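Local coordinates for luciferase-like enzymeAMP-CoA-ligase (Zophobas atratus, PDB 4W8O), which probably activates carboxylic acids as adenylates and passes them to coenzyme A, being a luciferase-like AMP-CoA-ligase of a nonluminescent mealworm, at residues T56-N61 with L87-Y92; L104-I109 with I131-K136; I120-E125 with I145-S150. One frame throughout, in Å; residues are numbered along the deposited sequence.

Interaction 1 (T56-N61 with L87-Y92); sequences TRVALN and LIASSY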
ATOM      1  N   THR A  56     -13.772 -15.175  -7.057  1.00 32.80           N
ATOM      2  CA  THR A  56     -13.741 -16.211  -8.100  1.00 33.41           C
ATOM      3  C   THR A  56     -14.876 -15.968  -9.103  1.00 33.92           C
ATOM      4  O   THR A  56     -14.664 -16.021 -10.315  1.00 33.44           O
ATOM      5  CB  THR A  56     -13.821 -17.624  -7.494  1.00 34.41           C
ATOM      6  OG1 THR A  56     -12.667 -17.859  -6.671  1.00 33.88           O
ATOM      7  CG2 THR A  56     -13.891 -18.694  -8.584  1.00 35.14           C
ATOM      8  N   ARG A  57     -16.061 -15.649  -8.589  1.00 34.81           N
ATOM      9  CA  ARG A  57     -17.220 -15.376  -9.436  1.00 35.43           C
ATOM     10  C   ARG A  57     -17.034 -14.126 -10.281  1.00 34.60           C
ATOM     11  O   ARG A  57     -17.355 -14.130 -11.469  1.00 34.70           O
ATOM     12  CB  ARG A  57     -18.488 -15.260  -8.593  1.00 37.12           C
ATOM     13  CG  ARG A  57     -18.968 -16.589  -8.052  1.00 38.94           C
ATOM     14  CD  ARG A  57     -20.082 -16.392  -7.051  1.00 40.51           C
ATOM     15  NE  ARG A  57     -20.485 -17.644  -6.430  1.00 42.32           N
ATOM     16  CZ  ARG A  57     -21.407 -17.737  -5.478  1.00 43.96           C
ATOM     17  NH1 ARG A  57     -22.019 -16.651  -5.021  1.00 43.57           N
ATOM     18  NH2 ARG A  57     -21.714 -18.924  -4.975  1.00 45.19           N
ATOM     19  N   VAL A  58     -16.498 -13.066  -9.677  1.00 33.18           N
ATOM     20  CA  VAL A  58     -16.176 -11.858 -10.430  1.00 31.99           C
ATOM     21  C   VAL A  58     -15.163 -12.159 -11.535  1.00 31.30           C
ATOM     22  O   VAL A  58     -15.328 -11.689 -12.661  1.00 31.27           O
ATOM     23  CB  VAL A  58     -15.667 -10.726  -9.514  1.00 31.43           C
ATOM     24  CG1 VAL A  58     -15.171  -9.544 -10.331  1.00 30.90           C
ATOM     25  CG2 VAL A  58     -16.770 -10.263  -8.572  1.00 32.32           C
ATOM     26  N   ALA A  59     -14.130 -12.941 -11.214  1.00 30.70           N
ATOM     27  CA  ALA A  59     -13.089 -13.306 -12.185  1.00 30.58           C
ATOM     28  C   ALA A  59     -13.648 -14.062 -13.387  1.00 31.23           C
ATOM     29  O   ALA A  59     -13.308 -13.756 -14.537  1.00 30.97           O
ATOM     30  CB  ALA A  59     -12.002 -14.140 -11.518  1.00 30.27           C
ATOM     31  N   LEU A  60     -14.491 -15.054 -13.117  1.00 32.35           N
ATOM     32  CA  LEU A  60     -15.103 -15.846 -14.189  1.00 33.60           C
ATOM     33  C   LEU A  60     -15.946 -14.959 -15.104  1.00 33.26           C
ATOM     34  O   LEU A  60     -15.960 -15.155 -16.308  1.00 33.42           O
ATOM     35  CB  LEU A  60     -15.949 -16.996 -13.626  1.00 34.97           C
ATOM     36  CG  LEU A  60     -15.145 -18.151 -13.030  1.00 35.31           C
ATOM     37  CD1 LEU A  60     -16.044 -19.028 -12.171  1.00 36.63           C
ATOM     38  CD2 LEU A  60     -14.477 -18.980 -14.122  1.00 35.89           C
ATOM     39  N   ASN A  61     -16.627 -13.972 -14.535  1.00 32.80           N
ATOM     40  CA  ASN A  61     -17.393 -13.037 -15.348  1.00 32.76           C
ATOM     41  C   ASN A  61     -16.489 -12.069 -16.114  1.00 31.63           C
ATOM     42  O   ASN A  61     -16.745 -11.773 -17.278  1.00 32.84           O
ATOM     43  CB  ASN A  61     -18.418 -12.293 -14.488  1.00 32.89           C
ATOM     44  CG  ASN A  61     -19.591 -13.173 -14.106  1.00 34.26           C
ATOM     45  OD1 ASN A  61     -20.100 -13.932 -14.935  1.00 35.30           O
ATOM     46  ND2 ASN A  61     -20.027 -13.082 -12.853  1.00 34.49           N
ATOM     47  N   LEU A  87     -10.639  -6.200  -7.706  1.00 27.14           N
ATOM     48  CA  LEU A  87      -9.188  -6.072  -7.813  1.00 26.89           C
ATOM     49  C   LEU A  87      -8.520  -7.441  -7.667  1.00 26.73           C
ATOM     50  O   LEU A  87      -7.662  -7.821  -8.481  1.00 26.68           O
ATOM     51  CB  LEU A  87      -8.667  -5.094  -6.752  1.00 27.00           C
ATOM     52  CG  LEU A  87      -7.175  -4.774  -6.827  1.00 27.30           C
ATOM     53  CD1 LEU A  87      -6.925  -3.308  -6.497  1.00 27.68           C
ATOM     54  CD2 LEU A  87      -6.349  -5.660  -5.911  1.00 27.81           C
ATOM     55  N   ILE A  88      -8.926  -8.170  -6.629  1.00 27.20           N
ATOM     56  CA  ILE A  88      -8.458  -9.538  -6.380  1.00 27.54           C
ATOM     57  C   ILE A  88      -8.798 -10.423  -7.569  1.00 27.51           C
ATOM     58  O   ILE A  88      -7.962 -11.194  -8.039  1.00 26.84           O
ATOM     59  CB  ILE A  88      -9.116 -10.120  -5.103  1.00 28.33           C
ATOM     60  CG1 ILE A  88      -8.581  -9.413  -3.852  1.00 28.15           C
ATOM     61  CG2 ILE A  88      -8.884 -11.620  -4.990  1.00 28.74           C
ATOM     62  CD1 ILE A  88      -9.513  -9.493  -2.662  1.00 28.98           C
ATOM     63  N   ALA A  89     -10.041 -10.301  -8.043  1.00 27.84           N
ATOM     64  CA  ALA A  89     -10.531 -11.062  -9.189  1.00 27.91           C
ATOM     65  C   ALA A  89      -9.693 -10.791 -10.441  1.00 27.63           C
ATOM     66  O   ALA A  89      -9.268 -11.725 -11.139  1.00 27.92           O
ATOM     67  CB  ALA A  89     -11.996 -10.716  -9.442  1.00 28.59           C
ATOM     68  N   SER A  90      -9.448  -9.511 -10.712  1.00 26.83           N
ATOM     69  CA  SER A  90      -8.634  -9.099 -11.854  1.00 26.50           C
ATOM     70  C   SER A  90      -7.212  -9.651 -11.750  1.00 26.83           C
ATOM     71  O   SER A  90      -6.628 -10.091 -12.747  1.00 27.33           O
ATOM     72  CB  SER A  90      -8.597  -7.571 -11.949  1.00 25.89           C
ATOM     73  OG  SER A  90      -9.871  -7.054 -12.284  1.00 26.24           O
ATOM     74  N   SER A  91      -6.663  -9.631 -10.537  1.00 26.63           N
ATOM     75  CA  SER A  91      -5.350 -10.208 -10.281  1.00 27.07           C
ATOM     76  C   SER A  91      -5.301 -11.713 -10.541  1.00 27.08           C
ATOM     77  O   SER A  91      -4.279 -12.212 -10.989  1.00 27.34           O
ATOM     78  CB  SER A  91      -4.895  -9.897  -8.856  1.00 27.40           C
ATOM     79  OG  SER A  91      -4.668  -8.506  -8.718  1.00 28.64           O
ATOM     80  N   TYR A  92      -6.393 -12.431 -10.274  1.00 27.77           N
ATOM     81  CA  TYR A  92      -6.469 -13.871 -10.600  1.00 28.44           C
ATOM     82  C   TYR A  92      -6.225 -14.113 -12.087  1.00 28.29           C
ATOM     83  O   TYR A  92      -5.649 -15.131 -12.470  1.00 28.69           O
ATOM     84  CB  TYR A  92      -7.832 -14.487 -10.252  1.00 29.09           C
ATOM     85  CG  TYR A  92      -8.207 -14.571  -8.785  1.00 30.07           C
ATOM     86  CD1 TYR A  92      -7.246 -14.520  -7.774  1.00 30.49           C
ATOM     87  CD2 TYR A  92      -9.539 -14.770  -8.411  1.00 30.84           C
ATOM     88  CE1 TYR A  92      -7.605 -14.621  -6.439  1.00 31.30           C
ATOM     89  CE2 TYR A  92      -9.910 -14.873  -7.079  1.00 31.55           C
ATOM     90  CZ  TYR A  92      -8.943 -14.794  -6.094  1.00 31.77           C
ATOM     91  OH  TYR A  92      -9.295 -14.895  -4.768  1.00 31.92           O
TER
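Y92 reaches from helix 85-92 over to helix 48-64 with its ring, while a pair of alanines brings the two backbones together beside it. Its CB points toward the 56-61 segment, and CG stands anti to the carbonyl carbon (chi1 -67°), which leads the ring out along the opposing helix. One face of the ring takes I88 O of its own helix, 3.4 Å above the plane and offset toward the rim. At the edge, Y92 CD2 meets A59 CB at 4.0 Å. One atom further out, Y92 CE2 lies 3.9 Å from T56 N, which sits in the plane of the ring. The T56 side chain crosses the tyrosine at about a right angle, and its OG1 is hydrogen-bonded back to K52 O, one turn earlier. At the far end, Y92 OH is hydrogen-bonded to S55 OG, so the tip of the ring is anchored by a hydrogen bond, while its edge is only packed against A59 and T56.

A turn before the tyrosine, A89 CB pushes into the surface of the other helix. It lies 3.5 Å from V58 CG1, a tight carbon pair, and 3.6 Å from A59 N. With only methyls between them, the CA atoms of A59 and A89 come within 4.5 Å, and the axes of the short segments approach to 7.9 Å while crossing at -56°.

The pair is buried. F25 of helix 20-30 meets the Y92 ring edge-to-face, F169 packs on T56 and A59, and helix 85-92 turns L87, S90 and S91 against V97 of strand 96-99.

Interaction 2 (L104-I109 with I131-K136); sequences LSVRNI and IEKSLK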
ATOM      1  N   LEU A 104      -9.503  13.366  -6.185  1.00 34.28           N
ATOM      2  CA  LEU A 104      -8.781  14.113  -7.217  1.00 33.84           C
ATOM      3  C   LEU A 104      -9.745  14.833  -8.161  1.00 33.88           C
ATOM      4  O   LEU A 104     -10.859  14.367  -8.401  1.00 34.16           O
ATOM      5  CB  LEU A 104      -7.877  13.187  -8.016  1.00 33.16           C
ATOM      6  CG  LEU A 104      -6.641  12.680  -7.272  1.00 34.49           C
ATOM      7  CD1 LEU A 104      -6.089  11.440  -7.961  1.00 34.62           C
ATOM      8  CD2 LEU A 104      -5.569  13.759  -7.169  1.00 35.75           C
ATOM      9  N   SER A 105      -9.292  15.959  -8.701  1.00 34.22           N
ATOM     10  CA  SER A 105     -10.072  16.742  -9.648  1.00 35.47           C
ATOM     11  C   SER A 105     -10.267  15.989 -10.951  1.00 34.05           C
ATOM     12  O   SER A 105      -9.563  15.016 -11.235  1.00 32.25           O
ATOM     13  CB  SER A 105      -9.364  18.062  -9.958  1.00 38.10           C
ATOM     14  OG  SER A 105      -8.212  17.839 -10.757  1.00 37.39           O
ATOM     15  N   VAL A 106     -11.210  16.479 -11.747  1.00 35.24           N
ATOM     16  CA  VAL A 106     -11.463  15.952 -13.086  1.00 35.28           C
ATOM     17  C   VAL A 106     -10.205  16.029 -13.932  1.00 35.31           C
ATOM     18  O   VAL A 106      -9.871  15.070 -14.619  1.00 33.29           O
ATOM     19  CB  VAL A 106     -12.598  16.713 -13.810  1.00 38.55           C
ATOM     20  CG1 VAL A 106     -12.668  16.318 -15.278  1.00 39.72           C
ATOM     21  CG2 VAL A 106     -13.937  16.461 -13.128  1.00 39.18           C
ATOM     22  N   ARG A 107      -9.506  17.165 -13.896  1.00 37.56           N
ATOM     23  CA  ARG A 107      -8.312  17.293 -14.721  1.00 38.88           C
ATOM     24  C   ARG A 107      -7.221  16.304 -14.313  1.00 35.29           C
ATOM     25  O   ARG A 107      -6.522  15.774 -15.166  1.00 34.26           O
ATOM     26  CB  ARG A 107      -7.744  18.707 -14.725  1.00 44.09           C
ATOM     27  CG  ARG A 107      -6.860  18.917 -15.948  1.00 47.85           C
ATOM     28  CD  ARG A 107      -6.111  20.232 -15.963  1.00 53.65           C
ATOM     29  NE  ARG A 107      -6.951  21.384 -16.298  1.00 59.63           N
ATOM     30  CZ  ARG A 107      -7.560  22.173 -15.414  1.00 62.22           C
ATOM     31  NH1 ARG A 107      -7.450  21.953 -14.104  1.00 60.17           N
ATOM     32  NH2 ARG A 107      -8.296  23.192 -15.846  1.00 67.95           N
ATOM     33  N   ASN A 108      -7.070  16.056 -13.023  1.00 33.79           N
ATOM     34  CA  ASN A 108      -6.062  15.101 -12.576  1.00 33.19           C
ATOM     35  C   ASN A 108      -6.441  13.676 -12.969  1.00 31.66           C
ATOM     36  O   ASN A 108      -5.602  12.918 -13.456  1.00 31.32           O
ATOM     37  CB  ASN A 108      -5.832  15.211 -11.070  1.00 33.62           C
ATOM     38  CG  ASN A 108      -5.136  16.501 -10.683  1.00 36.44           C
ATOM     39  OD1 ASN A 108      -4.322  17.030 -11.430  1.00 37.57           O
ATOM     40  ND2 ASN A 108      -5.454  17.010  -9.504  1.00 38.68           N
ATOM     41  N   ILE A 109      -7.711  13.327 -12.795  1.00 31.83           N
ATOM     42  CA  ILE A 109      -8.177  11.983 -13.140  1.00 31.54           C
ATOM     43  C   ILE A 109      -8.002  11.743 -14.637  1.00 32.05           C
ATOM     44  O   ILE A 109      -7.535  10.671 -15.054  1.00 31.46           O
ATOM     45  CB  ILE A 109      -9.643  11.751 -12.722  1.00 32.33           C
ATOM     46  CG1 ILE A 109      -9.789  11.797 -11.192  1.00 32.87           C
ATOM     47  CG2 ILE A 109     -10.146  10.425 -13.258  1.00 33.45           C
ATOM     48  CD1 ILE A 109      -9.356  10.541 -10.461  1.00 33.83           C
ATOM     49  N   ILE A 131     -15.773  10.253 -12.853  1.00 31.53           N
ATOM     50  CA  ILE A 131     -15.223   9.334 -13.844  1.00 31.20           C
ATOM     51  C   ILE A 131     -15.829   9.560 -15.240  1.00 32.16           C
ATOM     52  O   ILE A 131     -15.104   9.598 -16.225  1.00 32.28           O
ATOM     53  CB  ILE A 131     -15.422   7.858 -13.425  1.00 30.30           C
ATOM     54  CG1 ILE A 131     -14.633   7.533 -12.152  1.00 30.00           C
ATOM     55  CG2 ILE A 131     -14.997   6.918 -14.536  1.00 30.27           C
ATOM     56  CD1 ILE A 131     -13.164   7.890 -12.215  1.00 29.74           C
ATOM     57  N   GLU A 132     -17.149   9.693 -15.319  1.00 33.66           N
ATOM     58  CA  GLU A 132     -17.825   9.977 -16.593  1.00 35.46           C
ATOM     59  C   GLU A 132     -17.259  11.243 -17.256  1.00 36.56           C
ATOM     60  O   GLU A 132     -16.952  11.250 -18.447  1.00 37.36           O
ATOM     61  CB  GLU A 132     -19.343  10.121 -16.383  1.00 36.95           C
ATOM     62  CG  GLU A 132     -20.083   8.814 -16.078  1.00 37.17           C
ATOM     63  CD  GLU A 132     -21.569   9.013 -15.780  1.00 39.68           C
ATOM     64  OE1 GLU A 132     -21.964  10.082 -15.262  1.00 41.63           O
ATOM     65  OE2 GLU A 132     -22.366   8.098 -16.069  1.00 40.92           O
ATOM     66  N   LYS A 133     -17.118  12.309 -16.477  1.00 37.25           N
ATOM     67  CA  LYS A 133     -16.588  13.572 -16.996  1.00 39.18           C
ATOM     68  C   LYS A 133     -15.141  13.433 -17.450  1.00 38.03           C
ATOM     69  O   LYS A 133     -14.753  13.971 -18.491  1.00 39.50           O
ATOM     70  CB  LYS A 133     -16.683  14.673 -15.942  1.00 40.58           C
ATOM     71  CG  LYS A 133     -18.094  15.167 -15.704  1.00 43.25           C
ATOM     72  CD  LYS A 133     -18.148  16.153 -14.550  1.00 44.96           C
ATOM     73  CE  LYS A 133     -19.576  16.587 -14.258  1.00 47.49           C
ATOM     74  NZ  LYS A 133     -19.648  17.370 -12.994  1.00 48.74           N
ATOM     75  N   SER A 134     -14.351  12.706 -16.670  1.00 35.92           N
ATOM     76  CA  SER A 134     -12.936  12.539 -16.974  1.00 35.80           C
ATOM     77  C   SER A 134     -12.747  11.754 -18.267  1.00 36.34           C
ATOM     78  O   SER A 134     -11.920  12.120 -19.103  1.00 37.19           O
ATOM     79  CB  SER A 134     -12.214  11.851 -15.814  1.00 34.34           C
ATOM     80  OG  SER A 134     -12.320  12.614 -14.612  1.00 34.79           O
ATOM     81  N   LEU A 135     -13.527  10.689 -18.441  1.00 36.36           N
ATOM     82  CA  LEU A 135     -13.457   9.884 -19.659  1.00 37.28           C
ATOM     83  C   LEU A 135     -13.879  10.703 -20.869  1.00 39.66           C
ATOM     84  O   LEU A 135     -13.256  10.619 -21.926  1.00 41.21           O
ATOM     85  CB  LEU A 135     -14.339   8.635 -19.540  1.00 36.45           C
ATOM     86  CG  LEU A 135     -13.820   7.541 -18.610  1.00 35.35           C
ATOM     87  CD1 LEU A 135     -14.909   6.517 -18.338  1.00 35.23           C
ATOM     88  CD2 LEU A 135     -12.591   6.863 -19.194  1.00 35.01           C
ATOM     89  N   LYS A 136     -14.937  11.493 -20.714  1.00 41.86           N
ATOM     90  CA  LYS A 136     -15.390  12.380 -21.782  1.00 44.83           C
ATOM     91  C   LYS A 136     -14.270  13.352 -22.168  1.00 45.42           C
ATOM     92  O   LYS A 136     -13.927  13.476 -23.339  1.00 46.20           O
ATOM     93  CB  LYS A 136     -16.647  13.130 -21.349  1.00 46.84           C
ATOM     94  CG  LYS A 136     -17.260  13.997 -22.428  1.00 50.14           C
ATOM     95  CD  LYS A 136     -18.567  14.612 -21.965  1.00 52.08           C
ATOM     96  CE  LYS A 136     -19.107  15.579 -23.000  1.00 55.35           C
ATOM     97  NZ  LYS A 136     -20.460  16.079 -22.636  1.00 57.61           N
TER
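Segment 104-109 enters as a loop and becomes helical at V106, the first turn of helix 106-116, whereas 131-136 is helical throughout, in the middle of helix 128-138. The backbones come nearest at V106 and S134, whose CA atoms are 5.4 Å apart. S105 is the N-cap: its OG accepts from N108 N at 3.1 Å with an angle of 160° at the hydrogen, closing the first turn just as it meets its neighbour.

S134 is the small residue at the interface. Its OG stands anti to the carbonyl carbon (chi1 -60°), where it is hydrogen-bonded to L130 O of its own helix, and so presents its flank to I109, with CG2 and CB of the isoleucine each 3.4 Å from S134 OG. V106 CG1 touches the same oxygen from further along, at 3.8 Å. I131, whose CB points away from the 104-109 segment, still brings CD1 to I109 CG2 at 4.1 Å, and at the outer margin V106 CG2 brushes K133 CB while the lysine chain runs off.

Successive helices 106-116 and 128-138, joined through strand 120-124, thus pack on each other, with I131 also on I121 and V123 of that strand, as in the alpha/beta N-terminal domain of ANL adenylating enzymes.

Interaction 3 (I120-E125 with I145-S150); sequences IIFVEE and IVFGKS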
ATOM      1  N   ILE A 120     -11.657  -1.554 -18.147  1.00 29.70           N
ATOM      2  CA  ILE A 120     -12.805  -1.450 -17.271  1.00 30.00           C
ATOM      3  C   ILE A 120     -12.391  -0.576 -16.113  1.00 29.56           C
ATOM      4  O   ILE A 120     -11.228  -0.616 -15.682  1.00 28.94           O
ATOM      5  CB  ILE A 120     -13.228  -2.814 -16.695  1.00 30.95           C
ATOM      6  CG1 ILE A 120     -13.774  -3.724 -17.795  1.00 32.29           C
ATOM      7  CG2 ILE A 120     -14.277  -2.634 -15.603  1.00 31.07           C
ATOM      8  CD1 ILE A 120     -13.932  -5.168 -17.375  1.00 33.27           C
ATOM      9  N   ILE A 121     -13.342   0.203 -15.612  1.00 29.76           N
ATOM     10  CA  ILE A 121     -13.170   0.897 -14.342  1.00 30.35           C
ATOM     11  C   ILE A 121     -14.361   0.622 -13.424  1.00 29.22           C
ATOM     12  O   ILE A 121     -15.516   0.859 -13.794  1.00 30.29           O
ATOM     13  CB  ILE A 121     -12.916   2.415 -14.511  1.00 31.86           C
ATOM     14  CG1 ILE A 121     -12.928   3.108 -13.146  1.00 32.97           C
ATOM     15  CG2 ILE A 121     -13.953   3.056 -15.408  1.00 34.01           C
ATOM     16  CD1 ILE A 121     -12.230   4.444 -13.147  1.00 34.30           C
ATOM     17  N   PHE A 122     -14.064   0.091 -12.242  1.00 28.35           N
ATOM     18  CA  PHE A 122     -15.046  -0.056 -11.164  1.00 28.28           C
ATOM     19  C   PHE A 122     -15.095   1.243 -10.360  1.00 28.98           C
ATOM     20  O   PHE A 122     -14.055   1.748  -9.923  1.00 27.80           O
ATOM     21  CB  PHE A 122     -14.672  -1.219 -10.237  1.00 28.22           C
ATOM     22  CG  PHE A 122     -14.867  -2.581 -10.858  1.00 28.23           C
ATOM     23  CD1 PHE A 122     -13.927  -3.100 -11.733  1.00 28.07           C
ATOM     24  CD2 PHE A 122     -15.986  -3.343 -10.561  1.00 28.53           C
ATOM     25  CE1 PHE A 122     -14.099  -4.356 -12.311  1.00 28.53           C
ATOM     26  CE2 PHE A 122     -16.169  -4.592 -11.133  1.00 29.72           C
ATOM     27  CZ  PHE A 122     -15.223  -5.099 -12.015  1.00 29.48           C
ATOM     28  N   VAL A 123     -16.302   1.760 -10.140  1.00 29.94           N
ATOM     29  CA  VAL A 123     -16.480   3.073  -9.522  1.00 30.12           C
ATOM     30  C   VAL A 123     -17.589   3.090  -8.468  1.00 29.94           C
ATOM     31  O   VAL A 123     -18.653   2.523  -8.667  1.00 30.03           O
ATOM     32  CB  VAL A 123     -16.772   4.136 -10.606  1.00 31.10           C
ATOM     33  CG1 VAL A 123     -18.156   3.939 -11.204  1.00 32.65           C
ATOM     34  CG2 VAL A 123     -16.645   5.550 -10.043  1.00 32.18           C
ATOM     35  N   GLU A 124     -17.321   3.736  -7.339  1.00 30.73           N
ATOM     36  CA  GLU A 124     -18.348   3.995  -6.336  1.00 32.49           C
ATOM     37  C   GLU A 124     -19.374   4.974  -6.898  1.00 33.48           C
ATOM     38  O   GLU A 124     -19.041   5.802  -7.751  1.00 32.48           O
ATOM     39  CB  GLU A 124     -17.733   4.552  -5.041  1.00 33.37           C
ATOM     40  CG  GLU A 124     -17.026   5.893  -5.219  1.00 33.47           C
ATOM     41  CD  GLU A 124     -16.419   6.458  -3.948  1.00 34.64           C
ATOM     42  OE1 GLU A 124     -16.319   5.742  -2.927  1.00 35.61           O
ATOM     43  OE2 GLU A 124     -16.040   7.647  -3.980  1.00 35.42           O
ATOM     44  N   GLU A 125     -20.612   4.892  -6.413  1.00 35.26           N
ATOM     45  CA  GLU A 125     -21.678   5.794  -6.871  1.00 37.55           C
ATOM     46  C   GLU A 125     -21.285   7.271  -6.758  1.00 37.62           C
ATOM     47  O   GLU A 125     -21.591   8.077  -7.639  1.00 36.93           O
ATOM     48  CB  GLU A 125     -22.964   5.554  -6.080  1.00 40.60           C
ATOM     49  CG  GLU A 125     -23.685   4.272  -6.457  1.00 42.87           C
ATOM     50  CD  GLU A 125     -24.941   4.030  -5.631  1.00 46.94           C
ATOM     51  OE1 GLU A 125     -25.169   4.752  -4.640  1.00 50.58           O
ATOM     52  OE2 GLU A 125     -25.705   3.106  -5.962  1.00 49.06           O
ATOM     53  N   ILE A 145     -18.232   0.017 -14.359  1.00 32.14           N
ATOM     54  CA  ILE A 145     -19.042  -0.878 -13.534  1.00 32.52           C
ATOM     55  C   ILE A 145     -19.186  -0.227 -12.162  1.00 31.91           C
ATOM     56  O   ILE A 145     -18.190   0.111 -11.530  1.00 30.71           O
ATOM     57  CB  ILE A 145     -18.421  -2.289 -13.447  1.00 32.16           C
ATOM     58  CG1 ILE A 145     -18.341  -2.910 -14.849  1.00 32.57           C
ATOM     59  CG2 ILE A 145     -19.241  -3.185 -12.532  1.00 33.14           C
ATOM     60  CD1 ILE A 145     -17.725  -4.291 -14.898  1.00 32.63           C
ATOM     61  N   VAL A 146     -20.431  -0.041 -11.718  1.00 32.39           N
ATOM     62  CA  VAL A 146     -20.720   0.738 -10.517  1.00 32.60           C
ATOM     63  C   VAL A 146     -20.863  -0.172  -9.300  1.00 33.33           C
ATOM     64  O   VAL A 146     -21.481  -1.235  -9.385  1.00 34.04           O
ATOM     65  CB  VAL A 146     -22.021   1.564 -10.698  1.00 33.96           C
ATOM     66  CG1 VAL A 146     -22.399   2.301  -9.418  1.00 34.68           C
ATOM     67  CG2 VAL A 146     -21.866   2.542 -11.851  1.00 33.25           C
ATOM     68  N   PHE A 147     -20.272   0.241  -8.180  1.00 32.99           N
ATOM     69  CA  PHE A 147     -20.554  -0.374  -6.885  1.00 33.91           C
ATOM     70  C   PHE A 147     -21.891   0.150  -6.390  1.00 35.91           C
ATOM     71  O   PHE A 147     -21.955   1.076  -5.593  1.00 37.26           O
ATOM     72  CB  PHE A 147     -19.466  -0.054  -5.848  1.00 33.21           C
ATOM     73  CG  PHE A 147     -18.140  -0.694  -6.133  1.00 31.37           C
ATOM     74  CD1 PHE A 147     -17.983  -2.067  -6.030  1.00 30.97           C
ATOM     75  CD2 PHE A 147     -17.041   0.080  -6.498  1.00 30.64           C
ATOM     76  CE1 PHE A 147     -16.760  -2.666  -6.292  1.00 30.51           C
ATOM     77  CE2 PHE A 147     -15.812  -0.511  -6.756  1.00 29.88           C
ATOM     78  CZ  PHE A 147     -15.673  -1.895  -6.657  1.00 29.44           C
ATOM     79  N   GLY A 148     -22.965  -0.453  -6.864  1.00 37.88           N
ATOM     80  CA  GLY A 148     -24.302  -0.007  -6.509  1.00 40.29           C
ATOM     81  C   GLY A 148     -25.247  -0.238  -7.661  1.00 41.81           C
ATOM     82  O   GLY A 148     -25.096  -1.211  -8.414  1.00 41.63           O
ATOM     83  N   LYS A 149     -26.214   0.661  -7.804  1.00 43.61           N
ATOM     84  CA  LYS A 149     -27.253   0.532  -8.818  1.00 46.15           C
ATOM     85  C   LYS A 149     -26.890   1.350 -10.045  1.00 44.90           C
ATOM     86  O   LYS A 149     -26.343   2.446  -9.932  1.00 45.25           O
ATOM     87  CB  LYS A 149     -28.594   1.032  -8.279  1.00 49.45           C
ATOM     88  CG  LYS A 149     -29.791   0.262  -8.805  1.00 52.35           C
ATOM     89  CD  LYS A 149     -30.111  -0.923  -7.902  1.00 54.21           C
ATOM     90  CE  LYS A 149     -30.949  -0.493  -6.702  1.00 56.84           C
ATOM     91  NZ  LYS A 149     -30.861  -1.457  -5.570  1.00 57.93           N
ATOM     92  N   SER A 150     -27.207   0.812 -11.213  1.00 44.62           N
ATOM     93  CA  SER A 150     -27.076   1.555 -12.452  1.00 43.96           C
ATOM     94  C   SER A 150     -27.947   0.923 -13.524  1.00 45.00           C
ATOM     95  O   SER A 150     -28.057  -0.298 -13.602  1.00 45.16           O
ATOM     96  CB  SER A 150     -25.613   1.579 -12.912  1.00 41.60           C
ATOM     97  OG  SER A 150     -25.450   2.413 -14.055  1.00 41.23           O
TER
HETATM   98  O   HOH W   1     -20.973   3.195  -4.255  1.00 42.76           O
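Strand 120-124, helix 128-138 and strand 143-147 form a beta-alpha-beta crossover, and this contact is the parallel pairing of its two strands. I145 N donates to I121 O at 2.9 Å, in the carbonyl plane, and V123 N donates to I145 O, almost along the C=O axis. F147 N then reaches V123 O at 2.8 Å, from 32° above the carbonyl plane.

F122 and I145 lie side by side on one face of the sheet. The isoleucine sets CB over a face of the F122 ring, 4.2 Å from its centroid, and I145 CG2 3.7 Å from F122 CE2, while I145 CD1 continues to I120 CG2. F147 follows on the same face: its CE2 rests 3.7 Å from F122 CB, and E124 N lies at its ring edge. An alanine at F147 would probably loosen this row, since the ring contacts with F122 CB and with P86 of helix 85-92 would be lost.

The crossover helix packs against the other face, where V123 and V146 stand side by side and both touch L128. Within the parallel part of the mixed sheet, strand 120-124 is also bonded on its far side to strand 72-76.

Beyond the strands the two segments stay joined through E125. Its extended side chain crosses V146 at about a right angle, E125 CG meeting V146 CG1, and E125 OE2 uses its anti lone pair to accept from K149 N at 3.1 Å. G148 CA lies close to E125 OE2; a CB there would clash with that oxygen, and the backbone is in a conformation that would press it against the preceding carbonyl, so only glycine fits comfortably. A water accepts from E125 N at 2.8 Å and donates to F147 O at 2.7 Å.

In the fold
Interaction 2 contributes helix 128-138 to the beta-alpha-beta unit whose strands form interaction 3; helix 106-116 comes just before it. The two contacts touch directly, I131 CG1 lying 3.5 Å from V123 CG2, so the isoleucine serves both the helix pair and the sheet face. Interaction 1 comes earlier in the chain, its centre about 15 Å from that of interaction 3 and about 26 Å from that of interaction 2. Helix 85-92, which carries the 87-92 segment of interaction 1, also reaches F122 through P86. No residue described in the three contacts lines the polyether-binding pocket, although strand 179-184, just before pocket residue S186, belongs to the same sheet as interaction 3.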